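Local coordinates for SusD superfamily protein (PDB 3OTN), which probably binds nutrient carbohydrates at the bacterial outer membrane, as expected for a member of the SusD family, at residues Gln150-Pro155 against Asn473-Gln478; Asp81-Cys86 against Arg131-Val136; Val72-Leu77 against Ile465-Arg470. All blocks are in the same frame, centred on the assembly; numbering follows the deposited sequence. Where two conformers were deposited one is given.

Contact 1 (Gln150-Pro155 against Asn473-Gln478); sequences QVSRAP and NPNLTQ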
loop_
_atom_site.group_PDB
_atom_site.type_symbol
_atom_site.label_atom_id
_atom_site.label_comp_id
_atom_site.label_asym_id
_atom_site.label_seq_id
_atom_site.Cartn_x
_atom_site.Cartn_y
_atom_site.Cartn_z
ATOM N N GLN A 150 -5.535 -28.582 -8.561
ATOM C CA GLN A 150 -5.471 -27.799 -9.803
ATOM C C GLN A 150 -6.703 -26.873 -9.885
ATOM O O GLN A 150 -7.545 -27.008 -10.750
ATOM C CB GLN A 150 -5.356 -28.716 -11.043
ATOM C CG GLN A 150 -4.137 -29.669 -11.011
ATOM C CD GLN A 150 -2.838 -29.022 -11.470
ATOM O OE1 GLN A 150 -2.578 -28.981 -12.659
ATOM N NE2 GLN A 150 -2.020 -28.536 -10.531
ATOM N N VAL A 151 -6.763 -25.893 -8.980
ATOM C CA VAL A 151 -7.888 -24.935 -8.910
ATOM C C VAL A 151 -7.940 -24.031 -10.148
ATOM O O VAL A 151 -6.975 -23.959 -10.898
ATOM C CB VAL A 151 -7.759 -24.060 -7.648
ATOM C CG1 VAL A 151 -7.883 -24.939 -6.386
ATOM C CG2 VAL A 151 -6.392 -23.314 -7.615
ATOM N N SER A 152 -9.069 -23.349 -10.334
ATOM C CA SER A 152 -9.264 -22.380 -11.390
ATOM C C SER A 152 -9.447 -21.013 -10.773
ATOM O O SER A 152 -9.781 -20.894 -9.600
ATOM C CB SER A 152 -10.506 -22.750 -12.185
ATOM O OG SER A 152 -10.320 -24.047 -12.724
ATOM N N ARG A 153 -9.228 -19.986 -11.576
ATOM C CA ARG A 153 -9.419 -18.615 -11.141
ATOM C C ARG A 153 -10.924 -18.342 -11.112
ATOM O O ARG A 153 -11.622 -18.678 -12.050
ATOM C CB ARG A 153 -8.727 -17.638 -12.100
ATOM C CG ARG A 153 -7.230 -17.906 -12.273
ATOM C CD ARG A 153 -6.690 -17.135 -13.465
ATOM N NE ARG A 153 -6.796 -15.717 -13.243
ATOM C CZ ARG A 153 -6.818 -14.759 -14.171
ATOM N NH1 ARG A 153 -6.793 -15.011 -15.469
ATOM N NH2 ARG A 153 -6.916 -13.502 -13.770
ATOM N N ALA A 154 -11.414 -17.695 -10.053
ATOM C CA ALA A 154 -12.835 -17.399 -9.911
ATOM C C ALA A 154 -13.033 -15.905 -10.233
ATOM O O ALA A 154 -12.081 -15.097 -10.097
ATOM C CB ALA A 154 -13.295 -17.724 -8.483
ATOM N N PRO A 155 -14.260 -15.510 -10.607
ATOM C CA PRO A 155 -14.455 -14.078 -10.917
ATOM C C PRO A 155 -14.124 -13.151 -9.756
ATOM O O PRO A 155 -14.401 -13.494 -8.612
ATOM C CB PRO A 155 -15.942 -13.990 -11.257
ATOM C CG PRO A 155 -16.288 -15.355 -11.800
ATOM C CD PRO A 155 -15.433 -16.326 -11.008
ATOM N N ASN A 473 0.099 -25.344 -12.622
ATOM C CA ASN A 473 -1.347 -25.488 -12.665
ATOM C C ASN A 473 -1.872 -24.897 -13.974
ATOM O O ASN A 473 -2.253 -23.721 -14.016
ATOM C CB ASN A 473 -1.988 -24.787 -11.461
ATOM C CG ASN A 473 -3.486 -24.982 -11.411
ATOM O OD1 ASN A 473 -4.033 -25.711 -12.230
ATOM N ND2 ASN A 473 -4.162 -24.316 -10.459
ATOM N N PRO A 474 -1.916 -25.710 -15.038
ATOM C CA PRO A 474 -2.484 -25.214 -16.276
ATOM C C PRO A 474 -3.989 -24.941 -16.235
ATOM O O PRO A 474 -4.494 -24.481 -17.247
ATOM C CB PRO A 474 -2.186 -26.333 -17.294
ATOM C CG PRO A 474 -1.805 -27.489 -16.522
ATOM C CD PRO A 474 -1.304 -27.035 -15.208
ATOM N N ASN A 475 -4.698 -25.245 -15.136
ATOM C CA ASN A 475 -6.084 -24.753 -14.973
ATOM C C ASN A 475 -6.198 -23.252 -14.682
ATOM O O ASN A 475 -7.298 -22.730 -14.677
ATOM C CB ASN A 475 -6.894 -25.561 -13.925
ATOM C CG ASN A 475 -7.364 -26.911 -14.459
ATOM O OD1 ASN A 475 -7.482 -27.094 -15.657
ATOM N ND2 ASN A 475 -7.619 -27.855 -13.569
ATOM N N LEU A 476 -5.082 -22.574 -14.406
ATOM C CA LEU A 476 -5.071 -21.110 -14.317
ATOM C C LEU A 476 -5.015 -20.481 -15.702
ATOM O O LEU A 476 -4.052 -20.653 -16.450
ATOM C CB LEU A 476 -3.894 -20.600 -13.486
ATOM C CG LEU A 476 -3.711 -21.104 -12.056
ATOM C CD1 LEU A 476 -2.402 -20.558 -11.467
ATOM C CD2 LEU A 476 -4.928 -20.714 -11.150
ATOM N N THR A 477 -6.043 -19.732 -16.052
ATOM C CA THR A 477 -5.995 -18.883 -17.257
ATOM C C THR A 477 -5.029 -17.694 -17.036
ATOM O O THR A 477 -4.510 -17.488 -15.923
ATOM C CB THR A 477 -7.394 -18.348 -17.622
ATOM O OG1 THR A 477 -7.896 -17.554 -16.534
ATOM C CG2 THR A 477 -8.362 -19.519 -17.910
ATOM N N GLN A 478 -4.810 -16.918 -18.100
ATOM C CA GLN A 478 -3.978 -15.731 -18.070
ATOM C C GLN A 478 -4.792 -14.475 -18.356
ATOM O O GLN A 478 -5.825 -14.504 -19.010
ATOM C CB GLN A 478 -2.802 -15.895 -19.030
ATOM C CG GLN A 478 -1.796 -14.761 -19.107
ATOM C CD GLN A 478 -1.089 -14.480 -17.793
ATOM O OE1 GLN A 478 -1.570 -13.681 -16.994
ATOM N NE2 GLN A 478 0.059 -15.117 -17.572
HETATM O O HOH W 1 -10.086 -23.907 -15.550
HETATM O O HOH W 2 -8.334 -20.466 -14.363
#

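Contact 2 (Asp81-Cys86 against Arg131-Val136); sequences DWWQDC and RIFGDV. With ACT (acetate ion), chain E.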
loop_
_atom_site.group_PDB
_atom_site.type_symbol
_atom_site.label_atom_id
_atom_site.label_comp_id
_atom_site.label_asym_id
_atom_site.label_seq_id
_atom_site.Cartn_x
_atom_site.Cartn_y
_atom_site.Cartn_z
ATOM N N ASP A 81 6.266 -13.357 -6.052
ATOM C CA ASP A 81 6.336 -13.144 -4.597
ATOM C C ASP A 81 4.959 -12.761 -4.063
ATOM O O ASP A 81 4.526 -13.256 -3.029
ATOM C CB ASP A 81 7.356 -12.040 -4.270
ATOM C CG ASP A 81 8.721 -12.316 -4.903
ATOM O OD1 ASP A 81 9.513 -13.014 -4.266
ATOM O OD2 ASP A 81 8.955 -11.913 -6.064
ATOM N N TRP A 82 4.288 -11.882 -4.798
ATOM C CA TRP A 82 2.977 -11.428 -4.408
ATOM C C TRP A 82 1.976 -12.566 -4.430
ATOM O O TRP A 82 1.226 -12.714 -3.475
ATOM C CB TRP A 82 2.469 -10.279 -5.272
ATOM C CG TRP A 82 2.947 -8.931 -4.875
ATOM C CD1 TRP A 82 3.979 -8.226 -5.426
ATOM C CD2 TRP A 82 2.376 -8.091 -3.883
ATOM N NE1 TRP A 82 4.105 -7.000 -4.816
ATOM C CE2 TRP A 82 3.131 -6.894 -3.858
ATOM C CE3 TRP A 82 1.316 -8.235 -2.998
ATOM C CZ2 TRP A 82 2.831 -5.835 -2.993
ATOM C CZ3 TRP A 82 1.032 -7.186 -2.113
ATOM C CH2 TRP A 82 1.774 -5.991 -2.146
ATOM N N TRP A 83 1.986 -13.375 -5.490
ATOM C CA TRP A 83 1.053 -14.509 -5.581
ATOM C C TRP A 83 1.310 -15.575 -4.505
ATOM O O TRP A 83 0.420 -15.961 -3.799
ATOM C CB TRP A 83 1.160 -15.161 -6.959
ATOM C CG TRP A 83 0.175 -16.241 -7.222
ATOM C CD1 TRP A 83 0.285 -17.557 -6.884
ATOM C CD2 TRP A 83 -1.044 -16.105 -7.921
ATOM N NE1 TRP A 83 -0.813 -18.260 -7.320
ATOM C CE2 TRP A 83 -1.661 -17.391 -7.952
ATOM C CE3 TRP A 83 -1.710 -15.020 -8.505
ATOM C CZ2 TRP A 83 -2.899 -17.610 -8.565
ATOM C CZ3 TRP A 83 -2.960 -15.239 -9.118
ATOM C CH2 TRP A 83 -3.526 -16.531 -9.152
ATOM N N GLN A 84 2.534 -16.044 -4.420
ATOM C CA GLN A 84 2.882 -17.131 -3.500
ATOM C C GLN A 84 2.682 -16.731 -2.038
ATOM O O GLN A 84 2.126 -17.519 -1.261
ATOM C CB GLN A 84 4.316 -17.592 -3.724
ATOM C CG GLN A 84 4.547 -18.222 -5.064
ATOM C CD GLN A 84 6.010 -18.596 -5.327
ATOM O OE1 GLN A 84 6.886 -18.425 -4.472
ATOM N NE2 GLN A 84 6.266 -19.129 -6.518
ATOM N N ASP A 85 3.077 -15.512 -1.669
ATOM C CA ASP A 85 2.991 -15.128 -0.247
ATOM C C ASP A 85 1.589 -14.783 0.168
ATOM O O ASP A 85 1.234 -15.098 1.278
ATOM C CB ASP A 85 3.859 -13.926 0.102
ATOM C CG ASP A 85 5.348 -14.247 0.093
ATOM O OD1 ASP A 85 5.763 -15.425 -0.083
ATOM O OD2 ASP A 85 6.100 -13.274 0.224
ATOM N N CYS A 86 0.810 -14.109 -0.695
ATOM C CA CYS A 86 -0.609 -13.904 -0.411
ATOM C C CYS A 86 -1.314 -15.240 -0.234
ATOM O O CYS A 86 -2.057 -15.432 0.741
ATOM C CB CYS A 86 -1.313 -13.036 -1.472
ATOM S SG CYS A 86 -0.870 -11.263 -1.307
ATOM N N ARG A 131 -6.957 -7.034 -6.850
ATOM C CA ARG A 131 -6.592 -5.740 -7.463
ATOM C C ARG A 131 -5.395 -5.849 -8.405
ATOM O O ARG A 131 -5.368 -5.181 -9.425
ATOM C CB ARG A 131 -6.312 -4.689 -6.391
ATOM C CG ARG A 131 -7.603 -4.203 -5.718
ATOM C CD ARG A 131 -7.349 -3.095 -4.738
ATOM N NE ARG A 131 -6.536 -3.553 -3.621
ATOM C CZ ARG A 131 -6.004 -2.752 -2.711
ATOM N NH1 ARG A 131 -6.198 -1.435 -2.761
ATOM N NH2 ARG A 131 -5.280 -3.283 -1.737
ATOM N N ILE A 132 -4.453 -6.716 -8.050
ATOM C CA ILE A 132 -3.217 -6.936 -8.801
ATOM C C ILE A 132 -3.452 -7.829 -10.007
ATOM O O ILE A 132 -3.012 -7.487 -11.103
ATOM C CB ILE A 132 -2.088 -7.540 -7.876
ATOM C CG1 ILE A 132 -1.695 -6.511 -6.819
ATOM C CG2 ILE A 132 -0.820 -7.959 -8.692
ATOM C CD1 ILE A 132 -0.776 -7.045 -5.676
ATOM N N PHE A 133 -4.137 -8.964 -9.788
ATOM C CA PHE A 133 -4.261 -10.029 -10.775
ATOM C C PHE A 133 -5.630 -10.259 -11.337
ATOM O O PHE A 133 -5.755 -11.039 -12.283
ATOM C CB PHE A 133 -3.819 -11.370 -10.135
ATOM C CG PHE A 133 -2.397 -11.365 -9.632
ATOM C CD1 PHE A 133 -1.333 -11.453 -10.524
ATOM C CD2 PHE A 133 -2.128 -11.337 -8.277
ATOM C CE1 PHE A 133 -0.024 -11.462 -10.081
ATOM C CE2 PHE A 133 -0.820 -11.350 -7.812
ATOM C CZ PHE A 133 0.235 -11.414 -8.710
ATOM N N GLY A 134 -6.671 -9.668 -10.744
ATOM C CA GLY A 134 -8.022 -9.841 -11.250
ATOM C C GLY A 134 -8.613 -11.126 -10.704
ATOM O O GLY A 134 -8.573 -11.347 -9.503
ATOM N N ASP A 135 -9.184 -11.954 -11.571
ATOM C CA ASP A 135 -9.751 -13.233 -11.156
ATOM C C ASP A 135 -8.646 -14.082 -10.505
ATOM O O ASP A 135 -7.565 -14.155 -11.037
ATOM C CB ASP A 135 -10.300 -13.993 -12.374
ATOM C CG ASP A 135 -11.549 -13.358 -12.990
ATOM O OD1 ASP A 135 -12.019 -12.303 -12.543
ATOM O OD2 ASP A 135 -12.056 -13.939 -13.972
ATOM N N VAL A 136 -8.936 -14.699 -9.379
ATOM C CA VAL A 136 -7.978 -15.562 -8.665
ATOM C C VAL A 136 -8.721 -16.717 -8.030
ATOM O O VAL A 136 -9.966 -16.638 -7.863
ATOM C CB VAL A 136 -7.195 -14.789 -7.601
ATOM C CG1 VAL A 136 -6.333 -13.724 -8.261
ATOM C CG2 VAL A 136 -8.136 -14.185 -6.542
HETATM C C ACT E . -2.913 -20.808 -5.906
HETATM O O ACT E . -2.584 -20.640 -7.109
HETATM O OXT ACT E . -2.111 -21.350 -5.080
HETATM C CH3 ACT E . -4.246 -20.362 -5.453
#

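Contact 3 (Val72-Leu77 against Ile465-Arg470); sequences VSDRSL and IPLSER. With EDO (1,2-ethanediol), chain L.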
loop_
_atom_site.group_PDB
_atom_site.type_symbol
_atom_site.label_atom_id
_atom_site.label_comp_id
_atom_site.label_asym_id
_atom_site.label_seq_id
_atom_site.Cartn_x
_atom_site.Cartn_y
_atom_site.Cartn_z
ATOM N N VAL A 72 6.087 -5.949 -19.728
ATOM C CA VAL A 72 5.773 -6.806 -18.607
ATOM C C VAL A 72 5.184 -8.134 -19.137
ATOM O O VAL A 72 4.378 -8.146 -20.101
ATOM C CB VAL A 72 4.835 -6.073 -17.622
ATOM C CG1 VAL A 72 4.293 -7.011 -16.524
ATOM C CG2 VAL A 72 5.597 -4.908 -16.961
ATOM N N SER A 73 5.654 -9.236 -18.555
ATOM C CA SER A 73 5.292 -10.593 -19.011
ATOM C C SER A 73 5.079 -11.496 -17.809
ATOM O O SER A 73 5.286 -11.079 -16.643
ATOM C CB SER A 73 6.399 -11.181 -19.900
ATOM O OG SER A 73 7.509 -11.624 -19.133
ATOM N N ASP A 74 4.693 -12.743 -18.089
ATOM C CA ASP A 74 4.531 -13.736 -17.022
ATOM C C ASP A 74 5.861 -14.100 -16.334
ATOM O O ASP A 74 5.849 -14.753 -15.318
ATOM C CB ASP A 74 3.802 -14.989 -17.543
ATOM C CG ASP A 74 4.469 -15.619 -18.728
ATOM O OD1 ASP A 74 5.621 -15.231 -19.079
ATOM O OD2 ASP A 74 3.808 -16.500 -19.330
ATOM N N ARG A 75 6.990 -13.693 -16.912
ATOM C CA ARG A 75 8.317 -13.840 -16.297
ATOM C C ARG A 75 8.805 -12.582 -15.545
ATOM O O ARG A 75 9.892 -12.604 -14.977
ATOM C CB ARG A 75 9.355 -14.187 -17.359
ATOM C CG ARG A 75 9.230 -15.573 -17.890
ATOM C CD ARG A 75 10.194 -15.764 -19.058
ATOM N NE ARG A 75 10.044 -17.094 -19.611
ATOM C CZ ARG A 75 10.567 -18.204 -19.094
ATOM N NH1 ARG A 75 11.340 -18.170 -18.006
ATOM N NH2 ARG A 75 10.358 -19.354 -19.712
ATOM N N SER A 76 8.041 -11.497 -15.536
ATOM C CA SER A 76 8.491 -10.281 -14.810
ATOM C C SER A 76 8.676 -10.513 -13.302
ATOM O O SER A 76 8.122 -11.433 -12.704
ATOM C CB SER A 76 7.552 -9.116 -15.086
ATOM O OG SER A 76 7.681 -8.730 -16.470
ATOM N N LEU A 77 9.505 -9.689 -12.696
ATOM C CA LEU A 77 9.730 -9.740 -11.270
ATOM C C LEU A 77 8.502 -9.368 -10.443
ATOM O O LEU A 77 7.514 -8.805 -10.950
ATOM C CB LEU A 77 10.915 -8.827 -10.914
ATOM C CG LEU A 77 12.280 -9.180 -11.515
ATOM C CD1 LEU A 77 13.312 -8.159 -11.110
ATOM C CD2 LEU A 77 12.704 -10.596 -11.105
ATOM N N ILE A 465 -0.566 -13.406 -14.419
ATOM C CA ILE A 465 -0.429 -14.541 -13.523
ATOM C C ILE A 465 0.983 -15.048 -13.812
ATOM O O ILE A 465 1.340 -15.167 -14.961
ATOM C CB ILE A 465 -1.456 -15.636 -13.811
ATOM C CG1 ILE A 465 -2.898 -15.078 -13.847
ATOM C CG2 ILE A 465 -1.329 -16.762 -12.791
ATOM C CD1 ILE A 465 -3.303 -14.195 -12.652
ATOM N N PRO A 466 1.800 -15.310 -12.774
ATOM C CA PRO A 466 3.184 -15.784 -12.982
ATOM C C PRO A 466 3.295 -17.077 -13.752
ATOM O O PRO A 466 2.529 -18.012 -13.507
ATOM C CB PRO A 466 3.684 -16.038 -11.556
ATOM C CG PRO A 466 2.900 -15.217 -10.708
ATOM C CD PRO A 466 1.533 -15.078 -11.342
ATOM N N LEU A 467 4.278 -17.135 -14.641
ATOM C CA LEU A 467 4.530 -18.294 -15.435
ATOM C C LEU A 467 4.718 -19.514 -14.551
ATOM O O LEU A 467 4.166 -20.546 -14.863
ATOM C CB LEU A 467 5.776 -18.119 -16.310
ATOM C CG LEU A 467 6.094 -19.293 -17.253
ATOM C CD1 LEU A 467 4.909 -19.621 -18.158
ATOM C CD2 LEU A 467 7.369 -18.982 -18.088
ATOM N N SER A 468 5.467 -19.397 -13.444
ATOM C CA SER A 468 5.668 -20.550 -12.577
ATOM C C SER A 468 4.347 -21.182 -12.086
ATOM O O SER A 468 4.212 -22.418 -12.037
ATOM C CB SER A 468 6.541 -20.183 -11.358
ATOM O OG SER A 468 5.926 -19.178 -10.600
ATOM N N GLU A 469 3.401 -20.335 -11.701
ATOM C CA GLU A 469 2.084 -20.776 -11.227
ATOM C C GLU A 469 1.277 -21.458 -12.325
ATOM O O GLU A 469 0.686 -22.510 -12.083
ATOM C CB GLU A 469 1.310 -19.601 -10.671
ATOM C CG GLU A 469 1.945 -18.999 -9.415
ATOM C CD GLU A 469 2.006 -19.984 -8.232
ATOM O OE1 GLU A 469 1.109 -20.867 -8.082
ATOM O OE2 GLU A 469 2.945 -19.858 -7.447
ATOM N N ARG A 470 1.332 -20.905 -13.536
ATOM C CA ARG A 470 0.608 -21.468 -14.691
ATOM C C ARG A 470 1.203 -22.791 -15.149
ATOM O O ARG A 470 0.467 -23.686 -15.548
ATOM C CB ARG A 470 0.563 -20.479 -15.860
ATOM C CG ARG A 470 -0.018 -19.141 -15.460
ATOM C CD ARG A 470 -1.151 -18.700 -16.347
ATOM N NE ARG A 470 -0.757 -18.544 -17.737
ATOM C CZ ARG A 470 -1.410 -19.088 -18.752
ATOM N NH1 ARG A 470 -2.512 -19.785 -18.539
ATOM N NH2 ARG A 470 -0.990 -18.884 -19.986
HETATM C C1 EDO L . 2.367 -6.687 -22.204
HETATM O O1 EDO L . 3.353 -6.074 -21.382
HETATM C C2 EDO L . 2.824 -6.609 -23.643
HETATM O O2 EDO L . 2.728 -5.240 -24.016
HETATM O O HOH W 3 1.131 -16.389 -19.602
#

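Contact 1 (Gln150-Pro155 against Asn473-Gln478)
Gln150 to Arg153 runs as an irregular chain alongside Asn473 to Thr477, which leaves helix 467-472 through a type I beta turn, and the CA atoms of Ser152 and Leu476 come within 5.3 Å of each other. Two asparagine amides of the turn reach across to successive carbonyls. Asn475 ND2 gives a nearly straight bond to Gln150 O (2.9 Å, 169°), with the acceptor lying in the plane of the amide. Asn473 ND2 donates to Val151 O at 2.9 Å; a chi1 of -176°, anti to the backbone N, carries CG toward 150-155. The other end of this amide is also used: Asn473 OD1 accepts from Asn475 N, an Asx turn that links the Asn473 side chain to the backbone of Asn475. Gln150 slides past Asn473 in the opposite direction, with OE1 3.5 Å from Pro474 CD, while its NE2 bonds to Ala472 O. Farther along, Arg153 CG meets the CD2 branch of Leu476 at 3.8 Å. The arginine chain then bends at chi3, and NH1 bonds to Thr477 OG1 (3.0 Å) at the edge of the guanidinium. NE and NH2 go instead to Asp135 O and Asn479 OD1. Two waters bridge the segments, one joining Ser152 OG to Asn475 O, the other accepting from Arg153 N and Thr477 N and donating to Asn475 O. This is a surface loop-to-loop contact without sheet pairing, built on an Asx turn inside a type I beta turn at the exit of a helix.

Contact 2 (Asp81-Cys86 against Arg131-Val136)
Trp82 and Trp83 of helix 79-100 meet Ile132 and Phe133 at the end of helix 108-133 and Val136 just beyond it, a buried aromatic helix-helix contact in the largely helical, TPR-related N-terminal region of this SusD relative. No hydrogen bond crosses it. The centre is a T-shaped (edge-to-face) pair: the six-membered ring of Trp83 turns its edge to the face of Phe133, with planes at 82° and centroids 5.1 Å apart. Trp83 CE3 sits over the middle of that face, 3.7 Å from Phe133 CD2, and Ile132 CG2 lies over the centre of the opposite face, which leaves the phenyl ring sandwiched between an indole edge and a methyl group. Ile132 also works with its other branch: CD1 comes over one face of Trp82, offset toward the rim and 3.6 Å from Trp82 CE3, in a CH-pi contact. The NE1 of Trp82 is bonded to Thr44 O. Past Gly134, which leaves helical geometry with positive phi, Val136 CG1 comes to 3.8 Å from Trp83 CZ3. The pyrrole side of this indole faces away from Phe133, and there Trp83 NE1 donates to O of an acetate ion, probably from the crystallisation liquor, at 3.0 Å with an N-H...O angle of 139°.

Contact 3 (Val72-Leu77 against Ile465-Arg470)
Asp74 and Leu467 form the tight half of this contact, where the loop between helices 64-68 and 79-100 meets the start of helix 467-472; Arg75 and a water make up the looser half. In the tight half Leu467 N donates to Asp74 O at 2.9 Å, almost straight at 169°, the donor tilted from the carbonyl plane. Leu467 directly follows the N-cap residue Pro466, so the carbonyl takes up a first-turn amide that has no acceptor within its own helix. Asp74 CB packs beside the same spot, 3.6 Å from Ile465 O. The carboxylate lies against the leucine: a chi1 of 56° places CG of Asp74 between its backbone N and carbonyl carbon, and OD2 comes to 3.5 Å from Leu467 CD1. The two leucine methyls divide the work, for CD2 lies 3.4 Å from Arg75 NH2, over one face of the guanidinium and toward its rim. There the arginine runs side by side with the leucine, extended from CG to NE, in an exposed position, touching it by van der Waals contact. A water donates to Asp74 OD2 at 2.7 Å; its long link to Arg470 NH2 is doubtful, as that arginine has two conformers. The loop keeps its own shape: Ser73 OG accepts from Arg75 N, and Ser76 OG from Ser73 N. The contact thus sets a loop carbonyl against a first-turn amide at a helix N-terminus, presented by a type I beta turn, Ser73 to Ser76, that contains an ST turn.

The three contacts cluster on one side of the chain's centre. The centres of contacts 1 and 2 lie about 12 Å apart, those of contacts 1 and 3 about 14 Å, and those of contacts 2 and 3 about 11 Å. Along the chain 72-77 comes first, then both segments of contact 2, then 150-155, and finally 465-470 and 473-478. Contacts 1 and 3 therefore interleave, both using the C-terminal part around helix 467-472. Ile465 bridges all three: its CD1 packs on Trp83 and Phe133, and its N bonds to Gln478 OE1. Contacts 1 and 3 hold the last helix and the tail against loops of the N-terminal region, beside the helix pair of contact 2.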